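Local atomic coordinates of probable thioesterase (Thermus thermophilus, PDB entry 1Z54), a protein that probably hydrolyses fatty acyl-CoA thioesters, as a hotdog-fold member of the 4-hydroxybenzoyl-CoA thioesterase family. Residues E2-I7 and E74-L79; P55-G60 and R106-V111. All coordinates share one frame; numbering follows the deposited sequence.

Both contacts belong to one antiparallel sheet, whose strands run in the order 3-8, 72-82, 86-95, 98-111 and 52-63. Contact 1 joins the edge strand 3-8 to strand 72-82. Contact 2 joins the other edge strand of the chain, 52-63, to strand 98-111. Their centres lie 19 Å apart, on opposite sides of the chain's centre, and their nearest atoms are about 7 Å apart. The segments alternate along the chain: 2-7, 55-60, 74-79, 106-111. The two pairings thus build the two margins of the hotdog sheet within this chain. Helix 24-39 packs against side chains of both. At the 52-63 margin the sheet continues into the third subunit.

Contact 1 of 2, residues E2-I7 and E74-L79; sequences ESVTRI and EVRTRL
In Val4, CG1 stands anti to the backbone N (chi1 -178°), so its two methyls spread over two partners on the neighbouring strand. CG1 lies 3.9 Å from Glu74 CB. CG2 lies 3.9 Å from Arg76 CG, and these two side chains run side by side. Glu74 and Arg6 both put CG beside their own backbone N, and their chains run alongside each other, with Arg6 CG 4.0 Å from Glu74 CG. Their charged ends do not touch. Val4, Arg6, Glu74 and Arg76 share one face of the sheet. The polar end of Arg76 turns to Glu94 on strand 86-95 and forms a salt bridge there.

The two strands are antiparallel neighbours at one edge of the chain's hotdog sheet. Ser3 with Thr77 and Thr5 with Val75 are hydrogen-bonded pairs; Val4 with Arg76 and Arg6 with Glu74 are non-hydrogen-bonded pairs. The bond from Ser3 N to Thr77 O is almost straight (177°) but long, at 3.3 Å. Thr77 N returns a bond to Ser3 O, and each donor lies in the plane of the carbonyl it meets. The bonds between Thr5 and Val75 are shorter, with Thr5 N 2.8 Å from Val75 O, yet each donor sits above the plane of its acceptor carbonyl.

The other face carries Ser3, Thr5, Val75 and Thr77 and looks toward helix 24-39. Ser3 OG takes the crowded position between the backbone N and the carbonyl carbon (chi1 77°), and comes 3.7 Å from Thr77 CG2. Val75 CG2 meets the tip of Ile7 obliquely, 4.2 Å from CD1. Val75 also touches Ala32, and Thr77 touches Phe36. Thr5 OG1 is hydrogen-bonded to Asp35 of the same helix.

Contact 2 of 2, residues P55-G60 and R106-V111; sequences PVVELG and RHLCQV
Residues 55-58 run antiparallel to 106-108 with a classic beta bulge, in which Val57 and Glu58 both face Arg106: Arg106 O takes a 2.8 Å bond from Val57 N and a weak one from Glu58 N, while Arg106 N bonds to Glu58 O and Leu108 N to Pro55 O.

Glu58 is fully extended and lies alongside Arg106, whose chain bends at chi2 and chi3. This brings the guanidinium edge to the carboxylate. Arg106 NH1 bonds to Glu58 OE2 at 2.9 Å in a salt bridge. Glu58 OE2 lies in the guanidinium plane, while NH1 comes to it from above the carboxylate plane. Arg106 NE makes a weak bond to the same oxygen. Val57 CG2 packs on Arg106 CG at 3.6 Å, while Val57 CG1 lies 3.5 Å from Leu108 CG. An alanine at Arg106 would lose the salt bridge and would probably loosen the packing against Val57.

Val56 CG2 and His107 NE2 approach obliquely at 3.6 Å on the other face. There both side chains touch Arg33 of helix 24-39, and the His107 ring meets Phe89 of strand 86-95. Beyond this edge, Glu58 and Leu59 pair with an antiparallel strand of the third subunit.

Contact 1 of 2, residues E2-I7 and E74-L79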
loop_
_atom_site.group_PDB
_atom_site.type_symbol
_atom_site.label_atom_id
_atom_site.label_comp_id
_atom_site.label_asym_id
_atom_site.label_seq_id
_atom_site.Cartn_x
_atom_site.Cartn_y
_atom_site.Cartn_z
ATOM N N GLU A 2 0.923 22.374 -16.358
ATOM C CA GLU A 2 1.189 23.479 -15.445
ATOM C C GLU A 2 2.349 23.114 -14.526
ATOM O O GLU A 2 3.408 23.739 -14.586
ATOM C CB GLU A 2 -0.056 23.811 -14.620
ATOM C CG GLU A 2 -1.167 24.484 -15.407
ATOM C CD GLU A 2 -0.832 25.914 -15.792
ATOM O OE1 GLU A 2 -0.648 26.746 -14.878
ATOM O OE2 GLU A 2 -0.753 26.206 -17.002
ATOM N N SER A 3 2.161 22.103 -13.681
ATOM C CA SER A 3 3.232 21.688 -12.777
ATOM C C SER A 3 3.667 20.263 -13.095
ATOM O O SER A 3 2.880 19.459 -13.589
ATOM C CB SER A 3 2.771 21.755 -11.320
ATOM O OG SER A 3 1.937 20.652 -10.992
ATOM N N VAL A 4 4.925 19.951 -12.812
ATOM C CA VAL A 4 5.444 18.617 -13.065
ATOM C C VAL A 4 6.050 18.023 -11.798
ATOM O O VAL A 4 6.855 18.660 -11.120
ATOM C CB VAL A 4 6.515 18.633 -14.173
ATOM C CG1 VAL A 4 6.995 17.215 -14.452
ATOM C CG2 VAL A 4 5.940 19.260 -15.435
ATOM N N THR A 5 5.656 16.797 -11.485
ATOM C CA THR A 5 6.151 16.119 -10.297
ATOM C C THR A 5 6.932 14.878 -10.684
ATOM O O THR A 5 6.390 13.971 -11.316
ATOM C CB THR A 5 4.988 15.685 -9.385
ATOM O OG1 THR A 5 4.148 16.813 -9.114
ATOM C CG2 THR A 5 5.520 15.120 -8.070
ATOM N N ARG A 6 8.204 14.834 -10.308
ATOM C CA ARG A 6 9.030 13.674 -10.613
ATOM C C ARG A 6 8.872 12.631 -9.501
ATOM O O ARG A 6 8.946 12.954 -8.316
ATOM C CB ARG A 6 10.500 14.086 -10.755
ATOM C CG ARG A 6 10.774 14.946 -11.983
ATOM C CD ARG A 6 12.242 15.334 -12.089
ATOM N NE ARG A 6 13.103 14.156 -12.156
ATOM C CZ ARG A 6 14.420 14.198 -12.337
ATOM N NH1 ARG A 6 15.118 13.069 -12.384
ATOM N NH2 ARG A 6 15.044 15.367 -12.472
ATOM N N ILE A 7 8.645 11.382 -9.890
ATOM C CA ILE A 7 8.465 10.314 -8.913
ATOM C C ILE A 7 9.312 9.099 -9.255
ATOM O O ILE A 7 9.152 8.497 -10.318
ATOM C CB ILE A 7 6.974 9.885 -8.831
ATOM C CG1 ILE A 7 6.128 11.036 -8.282
ATOM C CG2 ILE A 7 6.824 8.656 -7.948
ATOM C CD1 ILE A 7 4.637 10.719 -8.181
ATOM N N GLU A 74 7.338 11.292 -14.610
ATOM C CA GLU A 74 6.946 12.684 -14.485
ATOM C C GLU A 74 5.438 12.769 -14.584
ATOM O O GLU A 74 4.829 12.204 -15.500
ATOM C CB GLU A 74 7.597 13.527 -15.583
ATOM C CG GLU A 74 9.084 13.744 -15.375
ATOM C CD GLU A 74 9.690 14.690 -16.395
ATOM O OE1 GLU A 74 10.848 15.112 -16.190
ATOM O OE2 GLU A 74 9.016 15.006 -17.402
ATOM N N VAL A 75 4.840 13.456 -13.621
ATOM C CA VAL A 75 3.402 13.621 -13.593
ATOM C C VAL A 75 3.065 15.083 -13.780
ATOM O O VAL A 75 3.416 15.929 -12.956
ATOM C CB VAL A 75 2.803 13.141 -12.271
ATOM C CG1 VAL A 75 1.285 13.235 -12.338
ATOM C CG2 VAL A 75 3.247 11.706 -11.997
ATOM N N ARG A 76 2.393 15.369 -14.886
ATOM C CA ARG A 76 1.997 16.724 -15.219
ATOM C C ARG A 76 0.562 16.926 -14.771
ATOM O O ARG A 76 -0.326 16.166 -15.151
ATOM C CB ARG A 76 2.121 16.929 -16.731
ATOM C CG ARG A 76 3.546 16.723 -17.238
ATOM C CD ARG A 76 3.601 16.495 -18.747
ATOM N NE ARG A 76 3.039 17.611 -19.502
ATOM C CZ ARG A 76 3.047 17.688 -20.833
ATOM N NH1 ARG A 76 2.514 18.739 -21.446
ATOM N NH2 ARG A 76 3.591 16.715 -21.553
ATOM N N THR A 77 0.324 17.944 -13.955
ATOM C CA THR A 77 -1.031 18.183 -13.497
ATOM C C THR A 77 -1.493 19.618 -13.641
ATOM O O THR A 77 -0.722 20.569 -13.493
ATOM C CB THR A 77 -1.233 17.732 -12.017
ATOM O OG1 THR A 77 -1.949 18.738 -11.295
ATOM C CG2 THR A 77 0.078 17.462 -11.345
ATOM N N ARG A 78 -2.766 19.765 -13.960
ATOM C CA ARG A 78 -3.331 21.087 -14.088
ATOM C C ARG A 78 -4.748 21.045 -13.570
ATOM O O ARG A 78 -5.361 19.978 -13.484
ATOM C CB ARG A 78 -3.304 21.544 -15.550
ATOM C CG ARG A 78 -4.330 20.888 -16.447
ATOM C CD ARG A 78 -4.305 21.544 -17.821
ATOM N NE ARG A 78 -5.590 21.412 -18.500
ATOM C CZ ARG A 78 -6.066 20.270 -18.977
ATOM N NH1 ARG A 78 -5.359 19.153 -18.857
ATOM N NH2 ARG A 78 -7.257 20.245 -19.558
ATOM N N LEU A 79 -5.257 22.207 -13.191
ATOM C CA LEU A 79 -6.615 22.314 -12.699
ATOM C C LEU A 79 -7.456 22.539 -13.947
ATOM O O LEU A 79 -7.478 23.644 -14.497
ATOM C CB LEU A 79 -6.733 23.500 -11.742
ATOM C CG LEU A 79 -8.095 23.787 -11.109
ATOM C CD1 LEU A 79 -8.577 22.565 -10.346
ATOM C CD2 LEU A 79 -7.976 24.993 -10.176
#

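Contact 2 of 2, residues P55-G60 and R106-V111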
loop_
_atom_site.group_PDB
_atom_site.type_symbol
_atom_site.label_atom_id
_atom_site.label_comp_id
_atom_site.label_asym_id
_atom_site.label_seq_id
_atom_site.Cartn_x
_atom_site.Cartn_y
_atom_site.Cartn_z
ATOM N N PRO A 55 -11.805 15.915 -0.802
ATOM C CA PRO A 55 -11.969 14.477 -1.030
ATOM C C PRO A 55 -12.249 14.143 -2.497
ATOM O O PRO A 55 -12.845 14.945 -3.235
ATOM C CB PRO A 55 -13.135 14.117 -0.109
ATOM C CG PRO A 55 -13.951 15.368 -0.109
ATOM C CD PRO A 55 -12.892 16.440 0.042
ATOM N N VAL A 56 -11.802 12.958 -2.905
ATOM C CA VAL A 56 -11.970 12.459 -4.261
ATOM C C VAL A 56 -13.368 11.881 -4.438
ATOM O O VAL A 56 -13.780 11.012 -3.674
ATOM C CB VAL A 56 -10.943 11.336 -4.565
ATOM C CG1 VAL A 56 -11.193 10.749 -5.959
ATOM C CG2 VAL A 56 -9.526 11.880 -4.440
ATOM N N VAL A 57 -14.106 12.371 -5.430
ATOM C CA VAL A 57 -15.443 11.838 -5.675
ATOM C C VAL A 57 -15.432 10.971 -6.922
ATOM O O VAL A 57 -16.323 10.158 -7.129
ATOM C CB VAL A 57 -16.498 12.952 -5.817
ATOM C CG1 VAL A 57 -16.675 13.648 -4.485
ATOM C CG2 VAL A 57 -16.084 13.937 -6.890
ATOM N N GLU A 58 -14.417 11.151 -7.761
ATOM C CA GLU A 58 -14.293 10.321 -8.956
ATOM C C GLU A 58 -12.860 10.238 -9.452
ATOM O O GLU A 58 -12.128 11.225 -9.448
ATOM C CB GLU A 58 -15.185 10.816 -10.097
ATOM C CG GLU A 58 -15.177 9.850 -11.277
ATOM C CD GLU A 58 -15.926 10.371 -12.481
ATOM O OE1 GLU A 58 -15.997 9.637 -13.492
ATOM O OE2 GLU A 58 -16.438 11.512 -12.417
ATOM N N LEU A 59 -12.473 9.046 -9.883
ATOM C CA LEU A 59 -11.129 8.807 -10.390
ATOM C C LEU A 59 -11.237 8.134 -11.752
ATOM O O LEU A 59 -12.164 7.361 -12.006
ATOM C CB LEU A 59 -10.352 7.899 -9.427
ATOM C CG LEU A 59 -9.042 7.280 -9.928
ATOM C CD1 LEU A 59 -7.983 8.364 -10.103
ATOM C CD2 LEU A 59 -8.558 6.228 -8.927
ATOM N N GLY A 60 -10.288 8.437 -12.626
ATOM C CA GLY A 60 -10.280 7.841 -13.944
ATOM C C GLY A 60 -8.851 7.716 -14.418
ATOM O O GLY A 60 -8.093 8.681 -14.365
ATOM N N ARG A 106 -11.823 14.044 -9.726
ATOM C CA ARG A 106 -12.860 15.025 -9.481
ATOM C C ARG A 106 -12.956 15.148 -7.967
ATOM O O ARG A 106 -12.967 14.141 -7.259
ATOM C CB ARG A 106 -14.186 14.524 -10.056
ATOM C CG ARG A 106 -15.325 15.510 -9.989
ATOM C CD ARG A 106 -15.711 15.941 -11.390
ATOM N NE ARG A 106 -15.995 14.792 -12.249
ATOM C CZ ARG A 106 -16.122 14.865 -13.571
ATOM N NH1 ARG A 106 -16.381 13.773 -14.281
ATOM N NH2 ARG A 106 -15.989 16.036 -14.187
ATOM N N HIS A 107 -13.015 16.376 -7.466
ATOM C CA HIS A 107 -13.108 16.586 -6.028
ATOM C C HIS A 107 -14.255 17.503 -5.639
ATOM O O HIS A 107 -14.712 18.331 -6.424
ATOM C CB HIS A 107 -11.831 17.232 -5.483
ATOM C CG HIS A 107 -10.586 16.436 -5.702
ATOM N ND1 HIS A 107 -9.982 16.319 -6.935
ATOM C CD2 HIS A 107 -9.799 15.761 -4.830
ATOM C CE1 HIS A 107 -8.873 15.612 -6.814
ATOM N NE2 HIS A 107 -8.738 15.261 -5.546
ATOM N N LEU A 108 -14.715 17.341 -4.407
ATOM C CA LEU A 108 -15.732 18.211 -3.848
ATOM C C LEU A 108 -14.933 18.864 -2.731
ATOM O O LEU A 108 -13.803 18.443 -2.452
ATOM C CB LEU A 108 -16.902 17.418 -3.257
ATOM C CG LEU A 108 -17.980 16.926 -4.226
ATOM C CD1 LEU A 108 -19.074 16.234 -3.419
ATOM C CD2 LEU A 108 -18.570 18.095 -5.021
ATOM N N CYS A 109 -15.485 19.891 -2.102
ATOM C CA CYS A 109 -14.771 20.540 -1.016
ATOM C C CYS A 109 -15.535 20.305 0.269
ATOM O O CYS A 109 -16.739 20.549 0.341
ATOM C CB CYS A 109 -14.620 22.044 -1.267
ATOM S SG CYS A 109 -13.735 22.923 0.065
ATOM N N GLN A 110 -14.832 19.811 1.279
ATOM C CA GLN A 110 -15.457 19.540 2.562
ATOM C C GLN A 110 -14.871 20.443 3.637
ATOM O O GLN A 110 -13.655 20.537 3.793
ATOM C CB GLN A 110 -15.249 18.074 2.942
ATOM C CG GLN A 110 -15.992 17.627 4.191
ATOM C CD GLN A 110 -15.793 16.149 4.475
ATOM O OE1 GLN A 110 -16.055 15.300 3.621
ATOM N NE2 GLN A 110 -15.332 15.833 5.678
ATOM N N VAL A 111 -15.747 21.121 4.362
ATOM C CA VAL A 111 -15.322 22.001 5.441
ATOM C C VAL A 111 -16.130 21.649 6.683
ATOM O O VAL A 111 -17.341 21.854 6.728
ATOM C CB VAL A 111 -15.529 23.496 5.062
ATOM C CG1 VAL A 111 -16.897 23.698 4.479
ATOM C CG2 VAL A 111 -15.361 24.379 6.281
#